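Long-range contact in 2-nitrobenzoate nitroreductase (Pseudomonas fluorescens, PDB 4Z85), which reduces the nitro group of 2-nitrobenzoate, using FMN as cofactor: residues Arg131-Lys145 with Val156-Leu169. Residues are numbered along the deposited sequence; the frame is centred on the assembly and turned at random.
Sequences RITDAPIAWECKLYK and VFGEIVAMYFREEL
Arg-131 lays its guanidinium flat on the ring of Tyr-164, with the planes 6° apart. Its CG sits between the backbone N and the carbonyl carbon (chi1 70°), and from CB and CG the chain runs extended to the ring, where contact begins at CD. CD makes a CH-pi contact over the face, 3.5 Å from Tyr-164 CD2. NE lies over the ring, near Tyr-164 CG and CD2. Arg-131 CZ stands 3.4 Å from the centroid of the Tyr-164 ring, a cation-pi contact. NH2 comes over Tyr-164 CZ. NH1 bonds Thr-133 O in the guanidinium plane, which helps fix the group's rotation. A water accepts from Tyr-164 OH and donates to Ala-135 O at 2.6 Å.

On the other face of the sheet, Ile-160 CD1 sits over one face of the Trp-139 ring, a CH-pi contact 3.4 Å from the centroid of the six-membered ring. Met-163 runs alongside, its CE 3.5 Å from Trp-139 NE1 and its sulfur making an oblique Met-aromatic contact with the five-membered ring. That NE1 bonds Ser-21 of the second subunit. With an alanine in place of Trp-139, Ile-160 and Met-163 would probably face a gap, and Ser-21 of the second subunit would lose its N-H donor.

Glu-140 O takes bonds from Val-161 N and Ala-162 N, a classic beta bulge. Strands 137-150 and 153-165 form an antiparallel beta hairpin in the barrel of the flavin reductase-like domain.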
ATOM      1  N   ARG A 131     -18.237  10.724   6.880  1.00 29.32           N
ATOM      2  CA  ARG A 131     -17.697   9.378   6.861  1.00 24.74           C
ATOM      3  C   ARG A 131     -18.834   8.379   6.741  1.00 34.19           C
ATOM      4  O   ARG A 131     -20.003   8.728   6.931  1.00 30.79           O
ATOM      5  CB  ARG A 131     -16.901   9.100   8.123  1.00 24.07           C
ATOM      6  CG  ARG A 131     -17.773   8.980   9.361  1.00 28.14           C
ATOM      7  CD  ARG A 131     -16.966   8.516  10.540  1.00 28.74           C
ATOM      8  NE  ARG A 131     -17.715   8.548  11.799  1.00 34.06           N
ATOM      9  CZ  ARG A 131     -18.550   7.593  12.203  1.00 34.71           C
ATOM     10  NH1 ARG A 131     -18.775   6.531  11.440  1.00 30.42           N
ATOM     11  NH2 ARG A 131     -19.167   7.706  13.373  1.00 35.03           N
ATOM     12  N   ILE A 132     -18.486   7.136   6.430  1.00 26.06           N
ATOM     13  CA  ILE A 132     -19.452   6.045   6.408  1.00 27.38           C
ATOM     14  C   ILE A 132     -19.758   5.632   7.838  1.00 28.75           C
ATOM     15  O   ILE A 132     -18.845   5.449   8.640  1.00 27.15           O
ATOM     16  CB  ILE A 132     -18.910   4.862   5.590  1.00 27.62           C
ATOM     17  CG1 ILE A 132     -18.961   5.214   4.099  1.00 24.90           C
ATOM     18  CG2 ILE A 132     -19.686   3.579   5.895  1.00 25.97           C
ATOM     19  CD1 ILE A 132     -18.158   4.289   3.227  1.00 29.27           C
ATOM     20  N   THR A 133     -21.045   5.520   8.173  1.00 28.76           N
ATOM     21  CA  THR A 133     -21.427   5.288   9.561  1.00 28.43           C
ATOM     22  C   THR A 133     -20.794   4.009  10.111  1.00 26.12           C
ATOM     23  O   THR A 133     -20.301   3.990  11.235  1.00 30.17           O
ATOM     24  CB  THR A 133     -22.973   5.227   9.718  1.00 32.58           C
ATOM     25  OG1 THR A 133     -23.542   6.456   9.258  1.00 33.07           O
ATOM     26  CG2 THR A 133     -23.361   5.035  11.172  1.00 31.65           C
ATOM     27  N   ASP A 134     -20.757   2.955   9.301  1.00 28.25           N
ATOM     28  CA  ASP A 134     -20.272   1.668   9.790  1.00 27.91           C
ATOM     29  C   ASP A 134     -18.738   1.484   9.705  1.00 31.78           C
ATOM     30  O   ASP A 134     -18.235   0.401  10.012  1.00 29.02           O
ATOM     31  CB  ASP A 134     -20.949   0.527   9.023  1.00 29.42           C
ATOM     32  CG  ASP A 134     -22.354   0.225   9.512  1.00 35.05           C
ATOM     33  OD1 ASP A 134     -22.746   0.732  10.584  1.00 37.13           O
ATOM     34  OD2 ASP A 134     -23.057  -0.537   8.815  1.00 33.37           O
ATOM     35  N   ALA A 135     -17.996   2.515   9.297  1.00 31.12           N
ATOM     36  CA  ALA A 135     -16.543   2.366   9.112  1.00 26.93           C
ATOM     37  C   ALA A 135     -15.824   2.148  10.435  1.00 25.63           C
ATOM     38  O   ALA A 135     -16.142   2.793  11.428  1.00 27.08           O
ATOM     39  CB  ALA A 135     -15.957   3.585   8.398  1.00 26.36           C
ATOM     40  N   PRO A 136     -14.836   1.235  10.452  1.00 23.20           N
ATOM     41  CA  PRO A 136     -14.079   0.973  11.684  1.00 25.70           C
ATOM     42  C   PRO A 136     -13.218   2.162  12.091  1.00 24.90           C
ATOM     43  O   PRO A 136     -13.110   2.506  13.266  1.00 24.92           O
ATOM     44  CB  PRO A 136     -13.214  -0.237  11.320  1.00 22.72           C
ATOM     45  CG  PRO A 136     -13.113  -0.200   9.806  1.00 19.90           C
ATOM     46  CD  PRO A 136     -14.417   0.364   9.337  1.00 26.98           C
ATOM     47  N   ILE A 137     -12.587   2.764  11.090  1.00 23.05           N
ATOM     48  CA  ILE A 137     -11.684   3.893  11.259  1.00 23.43           C
ATOM     49  C   ILE A 137     -11.880   4.769  10.041  1.00 21.52           C
ATOM     50  O   ILE A 137     -12.120   4.259   8.951  1.00 21.81           O
ATOM     51  CB  ILE A 137     -10.195   3.459  11.374  1.00 21.51           C
ATOM     52  CG1 ILE A 137      -9.975   2.482  12.542  1.00 22.11           C
ATOM     53  CG2 ILE A 137      -9.292   4.671  11.538  1.00 20.02           C
ATOM     54  CD1 ILE A 137      -8.545   1.978  12.649  1.00 22.17           C
ATOM     55  N   ALA A 138     -11.796   6.087  10.216  1.00 22.34           N
ATOM     56  CA  ALA A 138     -11.861   7.004   9.086  1.00 21.68           C
ATOM     57  C   ALA A 138     -10.860   8.129   9.258  1.00 22.51           C
ATOM     58  O   ALA A 138     -10.620   8.597  10.358  1.00 24.50           O
ATOM     59  CB  ALA A 138     -13.275   7.564   8.923  1.00 23.15           C
ATOM     60  N   TRP A 139     -10.230   8.536   8.167  1.00 20.94           N
ATOM     61  CA  TRP A 139      -9.358   9.697   8.158  1.00 21.30           C
ATOM     62  C   TRP A 139     -10.128  10.875   7.570  1.00 21.32           C
ATOM     63  O   TRP A 139     -10.651  10.793   6.459  1.00 20.63           O
ATOM     64  CB  TRP A 139      -8.100   9.452   7.315  1.00 19.13           C
ATOM     65  CG  TRP A 139      -7.135   8.431   7.814  1.00 19.72           C
ATOM     66  CD1 TRP A 139      -7.132   7.803   9.030  1.00 20.78           C
ATOM     67  CD2 TRP A 139      -6.005   7.923   7.096  1.00 17.96           C
ATOM     68  NE1 TRP A 139      -6.060   6.942   9.112  1.00 21.75           N
ATOM     69  CE2 TRP A 139      -5.351   7.004   7.939  1.00 19.59           C
ATOM     70  CE3 TRP A 139      -5.483   8.159   5.812  1.00 18.95           C
ATOM     71  CZ2 TRP A 139      -4.209   6.306   7.538  1.00 17.75           C
ATOM     72  CZ3 TRP A 139      -4.355   7.473   5.421  1.00 16.06           C
ATOM     73  CH2 TRP A 139      -3.726   6.558   6.277  1.00 17.07           C
ATOM     74  N   GLU A 140     -10.216  11.962   8.332  1.00 23.74           N
ATOM     75  CA  GLU A 140     -10.697  13.235   7.820  1.00 24.50           C
ATOM     76  C   GLU A 140      -9.512  13.947   7.176  1.00 19.90           C
ATOM     77  O   GLU A 140      -8.507  14.251   7.856  1.00 22.78           O
ATOM     78  CB  GLU A 140     -11.316  14.078   8.950  1.00 24.89           C
ATOM     79  CG  GLU A 140     -12.451  13.343   9.683  1.00 26.84           C
ATOM     80  CD  GLU A 140     -13.140  14.196  10.743  1.00 34.66           C
ATOM     81  OE1 GLU A 140     -12.685  15.334  10.983  1.00 34.17           O
ATOM     82  OE2 GLU A 140     -14.136  13.714  11.332  1.00 33.17           O
ATOM     83  N   CYS A 141      -9.646  14.187   5.866  1.00 21.70           N
ATOM     84  CA  CYS A 141      -8.533  14.630   5.036  1.00 21.55           C
ATOM     85  C   CYS A 141      -8.780  15.907   4.264  1.00 21.40           C
ATOM     86  O   CYS A 141      -9.904  16.202   3.831  1.00 23.46           O
ATOM     87  CB  CYS A 141      -8.165  13.548   4.023  1.00 21.35           C
ATOM     88  SG  CYS A 141      -7.900  11.922   4.738  1.00 22.98           S
ATOM     89  N   LYS A 142      -7.688  16.637   4.074  1.00 23.14           N
ATOM     90  CA  LYS A 142      -7.652  17.762   3.166  1.00 23.74           C
ATOM     91  C   LYS A 142      -6.712  17.448   2.021  1.00 25.41           C
ATOM     92  O   LYS A 142      -5.754  16.687   2.174  1.00 23.88           O
ATOM     93  CB  LYS A 142      -7.218  19.034   3.896  1.00 23.37           C
ATOM     94  CG  LYS A 142      -8.238  19.471   4.939  1.00 28.16           C
ATOM     95  CD  LYS A 142      -7.773  20.721   5.686  1.00 30.47           C
ATOM     96  CE  LYS A 142      -8.905  21.362   6.482  1.00 37.89           C
ATOM     97  NZ  LYS A 142      -8.434  22.592   7.211  1.00 36.62           N
ATOM     98  N   LEU A 143      -6.999  18.030   0.870  1.00 21.54           N
ATOM     99  CA  LEU A 143      -6.151  17.854  -0.291  1.00 22.10           C
ATOM    100  C   LEU A 143      -4.819  18.539  -0.076  1.00 23.88           C
ATOM    101  O   LEU A 143      -4.769  19.723   0.238  1.00 24.83           O
ATOM    102  CB  LEU A 143      -6.827  18.413  -1.548  1.00 22.11           C
ATOM    103  CG  LEU A 143      -5.999  18.256  -2.823  1.00 22.41           C
ATOM    104  CD1 LEU A 143      -5.823  16.760  -3.158  1.00 22.60           C
ATOM    105  CD2 LEU A 143      -6.608  19.011  -3.995  1.00 26.29           C
ATOM    106  N   TYR A 144      -3.738  17.795  -0.238  1.00 20.80           N
ATOM    107  CA  TYR A 144      -2.419  18.386  -0.200  1.00 18.80           C
ATOM    108  C   TYR A 144      -2.008  18.806  -1.603  1.00 24.05           C
ATOM    109  O   TYR A 144      -1.642  19.965  -1.848  1.00 24.64           O
ATOM    110  CB  TYR A 144      -1.418  17.403   0.375  1.00 19.22           C
ATOM    111  CG  TYR A 144      -0.087  18.018   0.720  1.00 19.88           C
ATOM    112  CD1 TYR A 144       0.089  18.686   1.930  1.00 19.45           C
ATOM    113  CD2 TYR A 144       0.987  17.954  -0.158  1.00 19.22           C
ATOM    114  CE1 TYR A 144       1.309  19.232   2.268  1.00 21.73           C
ATOM    115  CE2 TYR A 144       2.210  18.509   0.168  1.00 24.37           C
ATOM    116  CZ  TYR A 144       2.362  19.153   1.386  1.00 23.48           C
ATOM    117  OH  TYR A 144       3.585  19.699   1.703  1.00 24.53           O
ATOM    118  N   LYS A 145      -2.065  17.857  -2.536  1.00 20.87           N
ATOM    119  CA  LYS A 145      -1.674  18.176  -3.911  1.00 20.57           C
ATOM    120  C   LYS A 145      -2.108  17.078  -4.853  1.00 24.09           C
ATOM    121  O   LYS A 145      -2.110  15.916  -4.478  1.00 22.42           O
ATOM    122  CB  LYS A 145      -0.159  18.355  -4.016  1.00 24.70           C
ATOM    123  CG  LYS A 145       0.402  18.340  -5.422  1.00 33.11           C
ATOM    124  CD  LYS A 145       1.462  19.402  -5.592  1.00 31.79           C
ATOM    125  CE  LYS A 145       2.840  18.821  -5.407  1.00 35.86           C
ATOM    126  NZ  LYS A 145       3.865  19.912  -5.429  1.00 30.62           N
ATOM    127  N   VAL A 156      -3.418  11.479  -6.028  1.00 16.79           N
ATOM    128  CA  VAL A 156      -3.983  12.387  -5.049  1.00 18.47           C
ATOM    129  C   VAL A 156      -3.183  12.263  -3.762  1.00 17.37           C
ATOM    130  O   VAL A 156      -3.120  11.187  -3.186  1.00 16.96           O
ATOM    131  CB  VAL A 156      -5.452  12.072  -4.760  1.00 20.97           C
ATOM    132  CG1 VAL A 156      -5.994  13.013  -3.660  1.00 19.94           C
ATOM    133  CG2 VAL A 156      -6.278  12.161  -6.048  1.00 24.24           C
ATOM    134  N   PHE A 157      -2.557  13.362  -3.334  1.00 16.21           N
ATOM    135  CA  PHE A 157      -1.859  13.393  -2.059  1.00 16.71           C
ATOM    136  C   PHE A 157      -2.743  14.103  -1.056  1.00 18.45           C
ATOM    137  O   PHE A 157      -3.118  15.270  -1.254  1.00 20.01           O
ATOM    138  CB  PHE A 157      -0.499  14.084  -2.177  1.00 15.34           C
ATOM    139  CG  PHE A 157       0.488  13.310  -2.990  1.00 17.17           C
ATOM    140  CD1 PHE A 157       0.483  13.398  -4.377  1.00 18.44           C
ATOM    141  CD2 PHE A 157       1.422  12.474  -2.376  1.00 17.62           C
ATOM    142  CE1 PHE A 157       1.395  12.679  -5.127  1.00 20.48           C
ATOM    143  CE2 PHE A 157       2.335  11.747  -3.129  1.00 18.96           C
ATOM    144  CZ  PHE A 157       2.318  11.854  -4.510  1.00 19.41           C
ATOM    145  N   GLY A 158      -3.098  13.376  -0.001  1.00 16.86           N
ATOM    146  CA  GLY A 158      -4.010  13.899   0.993  1.00 17.60           C
ATOM    147  C   GLY A 158      -3.271  14.089   2.300  1.00 19.45           C
ATOM    148  O   GLY A 158      -2.310  13.371   2.577  1.00 19.00           O
ATOM    149  N   GLU A 159      -3.734  15.050   3.102  1.00 19.75           N
ATOM    150  CA  GLU A 159      -3.199  15.252   4.445  1.00 18.59           C
ATOM    151  C   GLU A 159      -4.257  14.872   5.463  1.00 19.67           C
ATOM    152  O   GLU A 159      -5.408  15.302   5.370  1.00 19.73           O
ATOM    153  CB  GLU A 159      -2.758  16.706   4.652  1.00 20.84           C
ATOM    154  CG  GLU A 159      -2.299  16.986   6.084  1.00 23.03           C
ATOM    155  CD  GLU A 159      -1.797  18.393   6.261  1.00 31.14           C
ATOM    156  OE1 GLU A 159      -1.751  19.130   5.252  1.00 30.61           O
ATOM    157  OE2 GLU A 159      -1.456  18.754   7.412  1.00 33.37           O
ATOM    158  N   ILE A 160      -3.880  14.024   6.409  1.00 19.92           N
ATOM    159  CA  ILE A 160      -4.790  13.634   7.467  1.00 19.63           C
ATOM    160  C   ILE A 160      -4.890  14.758   8.491  1.00 21.20           C
ATOM    161  O   ILE A 160      -3.893  15.127   9.096  1.00 21.95           O
ATOM    162  CB  ILE A 160      -4.318  12.360   8.174  1.00 21.15           C
ATOM    163  CG1 ILE A 160      -4.077  11.253   7.151  1.00 19.92           C
ATOM    164  CG2 ILE A 160      -5.339  11.924   9.218  1.00 20.62           C
ATOM    165  CD1 ILE A 160      -3.290  10.086   7.705  1.00 17.58           C
ATOM    166  N   VAL A 161      -6.084  15.292   8.686  1.00 22.99           N
ATOM    167  CA  VAL A 161      -6.225  16.343   9.689  1.00 26.02           C
ATOM    168  C   VAL A 161      -6.810  15.777  10.966  1.00 28.62           C
ATOM    169  O   VAL A 161      -6.484  16.267  12.057  1.00 25.98           O
ATOM    170  CB  VAL A 161      -7.068  17.520   9.170  1.00 28.90           C
ATOM    171  CG1 VAL A 161      -6.434  18.065   7.907  1.00 26.62           C
ATOM    172  CG2 VAL A 161      -8.482  17.103   8.907  1.00 32.99           C
ATOM    173  N   ALA A 162      -7.642  14.740  10.850  1.00 24.83           N
ATOM    174  CA  ALA A 162      -8.107  14.070  12.072  1.00 24.85           C
ATOM    175  C   ALA A 162      -8.511  12.635  11.805  1.00 26.24           C
ATOM    176  O   ALA A 162      -8.684  12.255  10.662  1.00 23.80           O
ATOM    177  CB  ALA A 162      -9.282  14.837  12.709  1.00 26.43           C
ATOM    178  N   MET A 163      -8.654  11.834  12.858  1.00 24.14           N
ATOM    179  CA  MET A 163      -9.110  10.453  12.698  1.00 24.88           C
ATOM    180  C   MET A 163     -10.323  10.113  13.563  1.00 28.39           C
ATOM    181  O   MET A 163     -10.404  10.521  14.723  1.00 29.39           O
ATOM    182  CB  MET A 163      -7.983   9.479  13.027  1.00 24.77           C
ATOM    183  CG  MET A 163      -6.735   9.597  12.154  1.00 25.26           C
ATOM    184  SD  MET A 163      -5.584   8.255  12.527  1.00 23.75           S
ATOM    185  CE  MET A 163      -4.147   8.696  11.526  1.00 21.80           C
ATOM    186  N   TYR A 164     -11.255   9.362  12.985  1.00 24.28           N
ATOM    187  CA  TYR A 164     -12.344   8.727  13.720  1.00 26.17           C
ATOM    188  C   TYR A 164     -12.037   7.251  13.964  1.00 28.42           C
ATOM    189  O   TYR A 164     -11.627   6.544  13.047  1.00 26.14           O
ATOM    190  CB  TYR A 164     -13.660   8.843  12.959  1.00 27.04           C
ATOM    191  CG  TYR A 164     -14.677   7.818  13.402  1.00 31.69           C
ATOM    192  CD1 TYR A 164     -15.418   8.006  14.563  1.00 34.48           C
ATOM    193  CD2 TYR A 164     -14.882   6.649  12.677  1.00 29.62           C
ATOM    194  CE1 TYR A 164     -16.339   7.072  14.980  1.00 29.52           C
ATOM    195  CE2 TYR A 164     -15.801   5.703  13.092  1.00 29.51           C
ATOM    196  CZ  TYR A 164     -16.528   5.924  14.243  1.00 31.74           C
ATOM    197  OH  TYR A 164     -17.446   4.993  14.655  1.00 30.90           O
ATOM    198  N   PHE A 165     -12.252   6.788  15.192  1.00 27.45           N
ATOM    199  CA  PHE A 165     -12.162   5.360  15.518  1.00 28.13           C
ATOM    200  C   PHE A 165     -13.441   4.891  16.211  1.00 32.78           C
ATOM    201  O   PHE A 165     -13.957   5.605  17.071  1.00 31.65           O
ATOM    202  CB  PHE A 165     -10.997   5.058  16.460  1.00 29.12           C
ATOM    203  CG  PHE A 165      -9.676   5.601  16.021  1.00 29.45           C
ATOM    204  CD1 PHE A 165      -9.325   6.912  16.301  1.00 29.71           C
ATOM    205  CD2 PHE A 165      -8.752   4.783  15.383  1.00 30.20           C
ATOM    206  CE1 PHE A 165      -8.093   7.410  15.916  1.00 32.86           C
ATOM    207  CE2 PHE A 165      -7.517   5.280  15.001  1.00 29.66           C
ATOM    208  CZ  PHE A 165      -7.188   6.587  15.267  1.00 29.25           C
ATOM    209  N   ARG A 166     -13.939   3.701  15.864  1.00 29.56           N
ATOM    210  CA  ARG A 166     -14.894   3.018  16.740  1.00 29.46           C
ATOM    211  C   ARG A 166     -14.223   2.903  18.104  1.00 32.79           C
ATOM    212  O   ARG A 166     -13.033   2.624  18.188  1.00 30.52           O
ATOM    213  CB  ARG A 166     -15.284   1.637  16.196  1.00 29.46           C
ATOM    214  CG  ARG A 166     -16.089   1.678  14.902  1.00 30.88           C
ATOM    215  CD  ARG A 166     -16.472   0.276  14.439  1.00 32.65           C
ATOM    216  NE  ARG A 166     -17.397  -0.358  15.376  1.00 43.92           N
ATOM    217  CZ  ARG A 166     -18.720  -0.241  15.315  1.00 43.59           C
ATOM    218  NH1 ARG A 166     -19.279   0.488  14.356  1.00 38.19           N
ATOM    219  NH2 ARG A 166     -19.488  -0.852  16.214  1.00 45.58           N
ATOM    220  N   GLU A 167     -14.967   3.145  19.181  1.00 35.25           N
ATOM    221  CA  GLU A 167     -14.337   3.259  20.495  1.00 32.92           C
ATOM    222  C   GLU A 167     -13.536   2.022  20.882  1.00 30.97           C
ATOM    223  O   GLU A 167     -12.485   2.130  21.509  1.00 32.09           O
ATOM    224  CB  GLU A 167     -15.385   3.553  21.570  1.00 40.45           C
ATOM    225  CG  GLU A 167     -15.066   4.789  22.378  1.00 47.26           C
ATOM    226  CD  GLU A 167     -16.186   5.168  23.320  1.00 58.53           C
ATOM    227  OE1 GLU A 167     -16.705   4.265  24.016  1.00 54.09           O
ATOM    228  OE2 GLU A 167     -16.548   6.366  23.358  1.00 61.68           O
ATOM    229  N   GLU A 168     -14.018   0.852  20.481  1.00 31.51           N
ATOM    230  CA  GLU A 168     -13.348  -0.389  20.836  1.00 32.73           C
ATOM    231  C   GLU A 168     -11.981  -0.532  20.160  1.00 36.43           C
ATOM    232  O   GLU A 168     -11.149  -1.318  20.611  1.00 32.93           O
ATOM    233  CB  GLU A 168     -14.231  -1.592  20.498  1.00 31.73           C
ATOM    234  CG  GLU A 168     -14.561  -1.766  19.021  1.00 37.24           C
ATOM    235  CD  GLU A 168     -15.848  -1.072  18.611  1.00 40.41           C
ATOM    236  OE1 GLU A 168     -16.277  -0.123  19.312  1.00 37.94           O
ATOM    237  OE2 GLU A 168     -16.433  -1.478  17.581  1.00 45.32           O
ATOM    238  N   LEU A 169     -11.736   0.243  19.103  1.00 30.50           N
ATOM    239  CA  LEU A 169     -10.508   0.066  18.319  1.00 31.99           C
ATOM    240  C   LEU A 169      -9.374   1.013  18.696  1.00 33.37           C
ATOM    241  O   LEU A 169      -8.301   0.972  18.091  1.00 31.50           O
ATOM    242  CB  LEU A 169     -10.810   0.226  16.829  1.00 30.93           C
ATOM    243  CG  LEU A 169     -11.811  -0.772  16.257  1.00 30.80           C
ATOM    244  CD1 LEU A 169     -11.991  -0.529  14.765  1.00 26.89           C
ATOM    245  CD2 LEU A 169     -11.373  -2.212  16.540  1.00 29.99           C
TER
HETATM  246  O   HOH W   1     -18.280   3.129  12.848  1.00 31.11           O